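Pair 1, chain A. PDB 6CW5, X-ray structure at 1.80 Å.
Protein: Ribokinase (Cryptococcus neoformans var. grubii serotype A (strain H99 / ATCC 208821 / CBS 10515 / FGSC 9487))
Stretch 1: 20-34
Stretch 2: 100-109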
# COMPACT_ATOMS: atom_id res chain seq x y z
N SER A 20 -12.25 5.34 -4.55
CA SER A 20 -12.35 5.13 -5.99
C SER A 20 -13.27 6.13 -6.66
O SER A 20 -14.18 6.69 -6.04
CB SER A 20 -12.91 3.72 -6.22
OG SER A 20 -14.16 3.60 -5.55
N VAL A 21 -13.07 6.29 -7.98
CA VAL A 21 -13.98 6.97 -8.89
C VAL A 21 -14.25 6.02 -10.03
O VAL A 21 -13.32 5.49 -10.64
CB VAL A 21 -13.37 8.27 -9.42
CG1 VAL A 21 -14.34 8.98 -10.39
CG2 VAL A 21 -13.00 9.18 -8.25
N ASN A 22 -15.54 5.78 -10.32
CA ASN A 22 -15.94 4.89 -11.40
C ASN A 22 -16.85 5.63 -12.36
O ASN A 22 -17.65 6.48 -11.96
CB ASN A 22 -16.72 3.67 -10.90
CG ASN A 22 -15.87 2.71 -10.10
OD1 ASN A 22 -14.67 2.61 -10.30
ND2 ASN A 22 -16.51 1.98 -9.23
N ILE A 23 -16.73 5.27 -13.63
CA ILE A 23 -17.80 5.53 -14.59
C ILE A 23 -18.69 4.29 -14.55
O ILE A 23 -18.24 3.20 -14.90
CB ILE A 23 -17.25 5.81 -15.98
CG1 ILE A 23 -16.40 7.08 -15.93
CG2 ILE A 23 -18.41 5.95 -16.99
CD1 ILE A 23 -15.66 7.39 -17.24
N ASP A 24 -19.93 4.46 -14.09
CA ASP A 24 -20.88 3.36 -13.98
C ASP A 24 -21.59 3.20 -15.31
O ASP A 24 -22.13 4.17 -15.84
CB ASP A 24 -21.92 3.63 -12.89
CG ASP A 24 -21.35 3.54 -11.47
OD1 ASP A 24 -20.16 3.18 -11.32
OD2 ASP A 24 -22.12 3.81 -10.53
N GLU A 25 -21.63 1.98 -15.82
CA GLU A 25 -22.41 1.68 -17.01
C GLU A 25 -23.52 0.73 -16.60
O GLU A 25 -23.26 -0.42 -16.24
CB GLU A 25 -21.52 1.06 -18.07
CG GLU A 25 -20.56 2.06 -18.67
CD GLU A 25 -19.75 1.44 -19.78
OE1 GLU A 25 -18.94 0.55 -19.47
OE2 GLU A 25 -19.95 1.82 -20.95
N PHE A 26 -24.76 1.24 -16.62
CA PHE A 26 -25.94 0.43 -16.31
C PHE A 26 -26.49 -0.17 -17.59
O PHE A 26 -27.06 0.55 -18.41
CB PHE A 26 -27.02 1.27 -15.64
CG PHE A 26 -26.64 1.77 -14.29
CD1 PHE A 26 -26.97 1.04 -13.15
CD2 PHE A 26 -25.94 2.97 -14.15
CE1 PHE A 26 -26.60 1.50 -11.89
CE2 PHE A 26 -25.58 3.44 -12.88
CZ PHE A 26 -25.91 2.70 -11.76
N PHE A 27 -26.37 -1.49 -17.72
CA PHE A 27 -26.96 -2.25 -18.81
C PHE A 27 -28.31 -2.82 -18.35
O PHE A 27 -28.36 -3.69 -17.47
CB PHE A 27 -26.01 -3.36 -19.23
CG PHE A 27 -24.79 -2.87 -19.93
CD1 PHE A 27 -24.76 -2.77 -21.31
CD2 PHE A 27 -23.65 -2.53 -19.21
CE1 PHE A 27 -23.60 -2.30 -21.97
CE2 PHE A 27 -22.50 -2.07 -19.84
CZ PHE A 27 -22.46 -1.96 -21.22
N HIS A 28 -29.39 -2.33 -18.93
CA HIS A 28 -30.71 -2.79 -18.53
C HIS A 28 -31.02 -4.13 -19.17
O HIS A 28 -30.95 -4.28 -20.40
CB HIS A 28 -31.75 -1.71 -18.87
CG HIS A 28 -31.39 -0.38 -18.29
ND1 HIS A 28 -31.70 -0.03 -16.99
CD2 HIS A 28 -30.67 0.65 -18.80
CE1 HIS A 28 -31.22 1.17 -16.74
NE2 HIS A 28 -30.59 1.61 -17.82
N LEU A 29 -31.40 -5.11 -18.35
CA LEU A 29 -31.53 -6.49 -18.80
C LEU A 29 -32.76 -7.15 -18.19
O LEU A 29 -33.21 -6.75 -17.11
CB LEU A 29 -30.27 -7.27 -18.39
CG LEU A 29 -29.03 -6.96 -19.23
CD1 LEU A 29 -27.79 -7.29 -18.40
CD2 LEU A 29 -29.05 -7.78 -20.48
N PRO A 30 -33.33 -8.16 -18.85
CA PRO A 30 -34.46 -8.86 -18.24
C PRO A 30 -34.06 -9.69 -17.04
O PRO A 30 -34.91 -9.93 -16.17
CB PRO A 30 -35.01 -9.74 -19.37
CG PRO A 30 -33.85 -9.93 -20.29
CD PRO A 30 -33.01 -8.69 -20.20
N HIS A 31 -32.81 -10.11 -16.96
CA HIS A 31 -32.30 -10.90 -15.84
C HIS A 31 -30.79 -10.87 -15.95
O HIS A 31 -30.24 -10.49 -16.99
CB HIS A 31 -32.81 -12.35 -15.88
CG HIS A 31 -32.47 -13.04 -17.16
ND1 HIS A 31 -33.37 -13.15 -18.21
CD2 HIS A 31 -31.33 -13.64 -17.58
CE1 HIS A 31 -32.80 -13.80 -19.21
NE2 HIS A 31 -31.56 -14.10 -18.85
N ILE A 32 -30.12 -11.25 -14.86
CA ILE A 32 -28.66 -11.30 -14.85
C ILE A 32 -28.19 -12.40 -15.79
O ILE A 32 -28.73 -13.52 -15.78
CB ILE A 32 -28.16 -11.53 -13.42
CG1 ILE A 32 -28.66 -10.40 -12.51
CG2 ILE A 32 -26.62 -11.65 -13.40
CD1 ILE A 32 -28.08 -9.03 -12.86
N VAL A 33 -27.18 -12.11 -16.63
CA VAL A 33 -26.78 -13.10 -17.62
C VAL A 33 -26.14 -14.30 -16.92
O VAL A 33 -25.38 -14.15 -15.96
CB VAL A 33 -25.86 -12.50 -18.70
CG1 VAL A 33 -24.49 -12.11 -18.11
CG2 VAL A 33 -25.71 -13.48 -19.89
N ARG A 34 -26.47 -15.49 -17.40
CA ARG A 34 -26.02 -16.75 -16.82
C ARG A 34 -24.84 -17.30 -17.61
O ARG A 34 -24.61 -16.92 -18.76
CB ARG A 34 -27.19 -17.74 -16.84
CG ARG A 34 -28.40 -17.22 -16.06
CD ARG A 34 -29.68 -17.91 -16.46
NE ARG A 34 -30.17 -17.45 -17.76
CZ ARG A 34 -31.19 -18.01 -18.40
NH1 ARG A 34 -31.83 -19.04 -17.86
NH2 ARG A 34 -31.58 -17.53 -19.57
N VAL A 100 -7.29 4.81 -18.03
CA VAL A 100 -8.72 5.08 -18.09
C VAL A 100 -9.26 5.14 -16.67
O VAL A 100 -8.75 4.49 -15.75
CB VAL A 100 -9.50 4.05 -18.93
CG1 VAL A 100 -9.10 4.14 -20.41
CG2 VAL A 100 -9.33 2.63 -18.38
N THR A 101 -10.30 5.95 -16.50
CA THR A 101 -11.05 5.94 -15.25
C THR A 101 -11.59 4.53 -14.98
O THR A 101 -11.98 3.81 -15.91
CB THR A 101 -12.18 6.96 -15.36
OG1 THR A 101 -11.61 8.25 -15.66
CG2 THR A 101 -12.96 7.09 -14.05
N GLY A 102 -11.60 4.13 -13.71
CA GLY A 102 -12.18 2.86 -13.36
C GLY A 102 -13.64 2.79 -13.77
O GLY A 102 -14.33 3.81 -13.94
N ARG A 103 -14.11 1.57 -13.97
CA ARG A 103 -15.44 1.33 -14.51
C ARG A 103 -16.18 0.33 -13.65
O ARG A 103 -15.57 -0.61 -13.11
CB ARG A 103 -15.35 0.83 -15.95
CG ARG A 103 -14.70 1.84 -16.89
CD ARG A 103 -14.33 1.19 -18.18
NE ARG A 103 -15.52 0.67 -18.83
CZ ARG A 103 -15.48 -0.14 -19.87
NH1 ARG A 103 -14.31 -0.50 -20.38
NH2 ARG A 103 -16.61 -0.58 -20.40
N ALA A 104 -17.48 0.54 -13.49
CA ALA A 104 -18.36 -0.49 -12.94
C ALA A 104 -19.31 -0.90 -14.04
O ALA A 104 -20.07 -0.07 -14.54
CB ALA A 104 -19.15 -0.02 -11.72
N VAL A 105 -19.27 -2.17 -14.44
CA VAL A 105 -20.20 -2.66 -15.44
C VAL A 105 -21.35 -3.28 -14.67
O VAL A 105 -21.18 -4.32 -14.03
CB VAL A 105 -19.54 -3.67 -16.38
CG1 VAL A 105 -20.55 -4.27 -17.34
CG2 VAL A 105 -18.43 -2.99 -17.16
N ILE A 106 -22.52 -2.62 -14.70
CA ILE A 106 -23.65 -2.98 -13.84
C ILE A 106 -24.75 -3.58 -14.68
O ILE A 106 -25.27 -2.95 -15.61
CB ILE A 106 -24.17 -1.76 -13.06
CG1 ILE A 106 -22.99 -1.08 -12.34
CG2 ILE A 106 -25.28 -2.19 -12.08
CD1 ILE A 106 -23.36 0.10 -11.46
N GLN A 107 -25.10 -4.83 -14.38
CA GLN A 107 -26.27 -5.45 -14.97
C GLN A 107 -27.45 -5.07 -14.10
O GLN A 107 -27.50 -5.44 -12.92
CB GLN A 107 -26.11 -6.97 -15.05
CG GLN A 107 -25.00 -7.46 -15.96
CD GLN A 107 -24.86 -8.96 -15.86
OE1 GLN A 107 -25.71 -9.71 -16.36
NE2 GLN A 107 -23.80 -9.41 -15.22
N SER A 108 -28.37 -4.29 -14.65
CA SER A 108 -29.56 -3.83 -13.95
C SER A 108 -30.71 -4.73 -14.39
O SER A 108 -31.31 -4.51 -15.44
CB SER A 108 -29.84 -2.37 -14.24
OG SER A 108 -31.01 -1.96 -13.56
N ALA A 109 -31.00 -5.73 -13.57
CA ALA A 109 -32.01 -6.74 -13.89
C ALA A 109 -33.40 -6.20 -13.61
O ALA A 109 -33.61 -5.48 -12.63
CB ALA A 109 -31.76 -8.00 -13.07
O HOH W 1 -10.73 6.01 -11.64
O HOH W 2 -17.64 2.84 -17.68
O HOH W 3 -33.17 -1.87 -15.62
O HOH W 4 -23.48 -12.34 -15.02

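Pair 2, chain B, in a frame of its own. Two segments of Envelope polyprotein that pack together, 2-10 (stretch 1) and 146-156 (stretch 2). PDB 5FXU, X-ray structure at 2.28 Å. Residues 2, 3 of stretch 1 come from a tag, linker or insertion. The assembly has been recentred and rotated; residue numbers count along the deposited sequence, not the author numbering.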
# COMPACT_ATOMS: atom_id res chain seq x y z
N THR B 2 -22.34 4.86 -6.49
CA THR B 2 -21.10 5.59 -6.93
C THR B 2 -20.22 6.00 -5.74
O THR B 2 -20.66 6.80 -4.90
CB THR B 2 -21.41 6.87 -7.76
OG1 THR B 2 -22.32 7.70 -7.03
CG2 THR B 2 -22.02 6.53 -9.13
N GLY B 3 -19.00 5.48 -5.66
CA GLY B 3 -17.99 5.94 -4.69
C GLY B 3 -17.40 7.28 -5.13
O GLY B 3 -17.65 7.73 -6.26
N GLU B 4 -16.66 7.93 -4.23
CA GLU B 4 -16.02 9.21 -4.53
C GLU B 4 -14.50 9.18 -4.26
O GLU B 4 -14.07 8.96 -3.13
CB GLU B 4 -16.68 10.36 -3.77
CG GLU B 4 -16.15 11.71 -4.23
CD GLU B 4 -16.80 12.91 -3.55
OE1 GLU B 4 -17.46 12.76 -2.49
OE2 GLU B 4 -16.61 14.04 -4.09
N LEU B 5 -13.72 9.40 -5.31
CA LEU B 5 -12.28 9.51 -5.17
C LEU B 5 -11.90 10.97 -5.39
O LEU B 5 -11.98 11.50 -6.49
CB LEU B 5 -11.58 8.57 -6.14
CG LEU B 5 -10.13 8.17 -5.82
CD1 LEU B 5 -9.73 6.97 -6.66
CD2 LEU B 5 -9.17 9.33 -6.08
N LYS B 6 -11.51 11.63 -4.30
CA LYS B 6 -11.23 13.04 -4.31
C LYS B 6 -9.74 13.28 -4.56
O LYS B 6 -8.88 12.61 -4.02
CB LYS B 6 -11.79 13.65 -3.02
CG LYS B 6 -11.88 15.17 -2.97
CD LYS B 6 -12.58 15.69 -1.71
CE LYS B 6 -14.02 15.15 -1.56
NZ LYS B 6 -14.87 16.05 -0.74
N ILE B 7 -9.45 14.20 -5.47
CA ILE B 7 -8.09 14.65 -5.72
C ILE B 7 -8.06 16.13 -5.33
O ILE B 7 -8.85 16.92 -5.82
CB ILE B 7 -7.69 14.43 -7.20
CG1 ILE B 7 -7.69 12.95 -7.56
CG2 ILE B 7 -6.33 15.06 -7.53
CD1 ILE B 7 -6.60 12.13 -6.90
N GLU B 8 -7.16 16.46 -4.43
CA GLU B 8 -6.90 17.82 -4.05
C GLU B 8 -5.83 18.39 -5.00
O GLU B 8 -4.68 17.94 -4.99
CB GLU B 8 -6.48 17.91 -2.60
CG GLU B 8 -6.30 19.35 -2.12
CD GLU B 8 -5.92 19.48 -0.65
OE1 GLU B 8 -5.28 18.55 -0.09
OE2 GLU B 8 -6.24 20.56 -0.06
N CYS B 9 -6.21 19.39 -5.78
CA CYS B 9 -5.34 20.03 -6.78
C CYS B 9 -4.62 21.28 -6.23
O CYS B 9 -5.28 22.19 -5.75
CB CYS B 9 -6.19 20.43 -7.99
SG CYS B 9 -6.75 18.98 -8.90
N PRO B 10 -3.28 21.34 -6.34
CA PRO B 10 -2.59 22.59 -5.97
C PRO B 10 -2.85 23.75 -6.93
O PRO B 10 -3.30 23.49 -8.04
CB PRO B 10 -1.11 22.21 -6.02
CG PRO B 10 -1.08 20.71 -6.06
CD PRO B 10 -2.32 20.34 -6.82
N ASP B 146 -18.97 -4.03 -10.67
CA ASP B 146 -20.28 -3.41 -10.77
C ASP B 146 -20.37 -2.02 -10.09
O ASP B 146 -21.44 -1.41 -10.06
CB ASP B 146 -21.33 -4.39 -10.20
CG ASP B 146 -21.43 -5.68 -11.05
OD1 ASP B 146 -21.69 -5.55 -12.28
OD2 ASP B 146 -21.21 -6.80 -10.50
N GLN B 147 -19.24 -1.51 -9.60
CA GLN B 147 -19.21 -0.22 -8.92
C GLN B 147 -18.65 0.85 -9.84
O GLN B 147 -17.72 0.62 -10.60
CB GLN B 147 -18.39 -0.30 -7.63
CG GLN B 147 -19.21 -0.59 -6.38
CD GLN B 147 -20.13 0.54 -5.96
OE1 GLN B 147 -19.86 1.71 -6.23
NE2 GLN B 147 -21.23 0.19 -5.29
N ARG B 148 -19.25 2.03 -9.76
CA ARG B 148 -18.79 3.19 -10.48
C ARG B 148 -18.09 4.10 -9.45
O ARG B 148 -18.54 4.21 -8.31
CB ARG B 148 -19.96 3.94 -11.14
CG ARG B 148 -20.63 3.30 -12.38
CD ARG B 148 -20.43 4.19 -13.62
NE ARG B 148 -21.53 4.10 -14.61
CZ ARG B 148 -21.61 3.20 -15.61
NH1 ARG B 148 -20.66 2.28 -15.80
NH2 ARG B 148 -22.65 3.23 -16.43
N ILE B 149 -16.99 4.72 -9.87
CA ILE B 149 -16.24 5.61 -9.02
C ILE B 149 -16.12 6.95 -9.71
O ILE B 149 -15.58 7.07 -10.80
CB ILE B 149 -14.83 5.07 -8.70
CG1 ILE B 149 -14.89 3.57 -8.35
CG2 ILE B 149 -14.19 5.88 -7.58
CD1 ILE B 149 -13.54 2.93 -8.14
N GLN B 150 -16.61 7.96 -9.02
CA GLN B 150 -16.53 9.34 -9.44
C GLN B 150 -15.22 9.94 -8.91
O GLN B 150 -15.05 10.10 -7.71
CB GLN B 150 -17.75 10.09 -8.88
CG GLN B 150 -17.77 11.61 -9.04
CD GLN B 150 -18.13 12.08 -10.42
OE1 GLN B 150 -18.43 11.30 -11.31
NE2 GLN B 150 -18.16 13.39 -10.58
N VAL B 151 -14.31 10.26 -9.82
CA VAL B 151 -13.10 10.98 -9.48
C VAL B 151 -13.43 12.45 -9.59
O VAL B 151 -13.89 12.88 -10.63
CB VAL B 151 -11.93 10.63 -10.41
CG1 VAL B 151 -10.65 11.32 -9.93
CG2 VAL B 151 -11.69 9.13 -10.47
N ASN B 152 -13.21 13.21 -8.52
CA ASN B 152 -13.45 14.65 -8.49
C ASN B 152 -12.16 15.37 -8.21
O ASN B 152 -11.54 15.17 -7.16
CB ASN B 152 -14.47 15.02 -7.42
CG ASN B 152 -15.87 14.55 -7.76
OD1 ASN B 152 -16.34 14.71 -8.89
ND2 ASN B 152 -16.56 13.98 -6.77
N TYR B 153 -11.76 16.22 -9.15
CA TYR B 153 -10.57 17.04 -8.98
C TYR B 153 -11.08 18.36 -8.46
O TYR B 153 -11.93 18.97 -9.08
CB TYR B 153 -9.84 17.19 -10.29
CG TYR B 153 -9.24 15.89 -10.78
CD1 TYR B 153 -10.01 14.95 -11.44
CD2 TYR B 153 -7.88 15.62 -10.61
CE1 TYR B 153 -9.46 13.77 -11.91
CE2 TYR B 153 -7.33 14.42 -11.07
CZ TYR B 153 -8.12 13.51 -11.72
OH TYR B 153 -7.60 12.31 -12.16
N GLU B 154 -10.57 18.78 -7.30
CA GLU B 154 -11.07 19.95 -6.60
C GLU B 154 -9.90 20.85 -6.25
O GLU B 154 -8.88 20.37 -5.76
CB GLU B 154 -11.80 19.50 -5.34
CG GLU B 154 -13.01 20.36 -4.94
CD GLU B 154 -14.22 19.53 -4.51
OE1 GLU B 154 -14.05 18.54 -3.76
OE2 GLU B 154 -15.34 19.86 -4.97
N LYS B 155 -10.05 22.15 -6.51
CA LYS B 155 -8.96 23.11 -6.31
C LYS B 155 -8.88 23.49 -4.84
O LYS B 155 -9.89 23.62 -4.16
CB LYS B 155 -9.04 24.34 -7.23
CG LYS B 155 -9.55 24.14 -8.66
CD LYS B 155 -8.82 23.02 -9.42
CE LYS B 155 -9.51 22.65 -10.74
NZ LYS B 155 -9.40 21.19 -11.09
N THR B 156 -7.65 23.60 -4.33
CA THR B 156 -7.42 23.72 -2.90
C THR B 156 -7.79 25.12 -2.36
O THR B 156 -7.55 26.13 -3.02
CB THR B 156 -5.97 23.32 -2.50
OG1 THR B 156 -5.84 23.30 -1.08
CG2 THR B 156 -4.93 24.25 -3.06

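Pair 1, from a ribokinase, and pair 2, from an envelope polyprotein, are each built from two parallel strands far apart in sequence. The strand axes diverge by 21° in pair 1 and 27° in pair 2, and the backbones superpose to 0.5 Å over 14 central residues. Matching runs from Asn22(A) = Thr2(B), the latter a tag residue, to Leu29(A) = Cys9(B), and from Thr101(A) = Gln147(B) to Ala109(A) = Lys155(B).

The shared frame is the staggered ladder of parallel sheets, in which alternate residues of the first strand give both their NH and CO to the neighbour. In pair 1, Glu25(A) N donates to Ala104(A) O (2.9 Å) and Glu25(A) O accepts from Ile106(A) N (2.8 Å). At the matching position, Leu5(B) N donates to Gln150(B) O (2.8 Å) and Leu5(B) O accepts from Asn152(B) N (2.9 Å). Because these bonds use main-chain atoms alone, the side chains are free to differ.

On the face carrying Asp24(A), Phe26(A), Ala104(A) and Ile106(A), the middle of pair 1 is apolar, with the polar residues Asp24(A) and His28(A) before and after Phe26(A) along the strand. Ile106(A) CD1 sits over the Phe26(A) ring, 3.6 Å from Phe26(A) CE1, a CH-pi contact that suits a buried methyl and a flat aromatic surface. Small Ala104(A) fits close to the carboxylate, with its CB 3.4 Å from Asp24(A) OD1. The equivalent positions in pair 2, Glu4(B), Lys6(B), Gln150(B) and Asn152(B), are polar and more open to solvent. Asn152(B), which replaces Ile106(A), donates through ND2 to Glu4(B) OE2 (2.7 Å), while its OD1 accepts from Gln150(B) NE2 (2.8 Å); an amide can do both. Lys6(B) NZ and Glu154(B) OE1 form a long salt bridge at 4.0 Å.

On the opposite face the contrast runs the other way at one pair of positions. Pair 1 places Glu25(A) beside Arg103(A); the ends of their long side chains come nearer the other strand, and Glu25(A) OE1 meets Arg103(A) NH2 at 2.8 Å in a salt bridge at the guanidinium edge. In pair 2 the same positions hold Leu5(B) and Ile149(B), whose buried side chains meet through Leu5(B) CB and Ile149(B) CG2 at 4.0 Å. Further along, Gln107(A) reaches beyond the ladder, its OE1 accepting from Val33(A) N (2.8 Å) and so tying down the loop after the first strand. Its counterpart Tyr153(B) instead offers a ring: Ile7(B) CG1 lies over one face, 4.2 Å from the centroid of the Tyr153(B) ring, and Cys9(B) SG lies at the edge. One backbone thus supports polar and apolar pairings on either face.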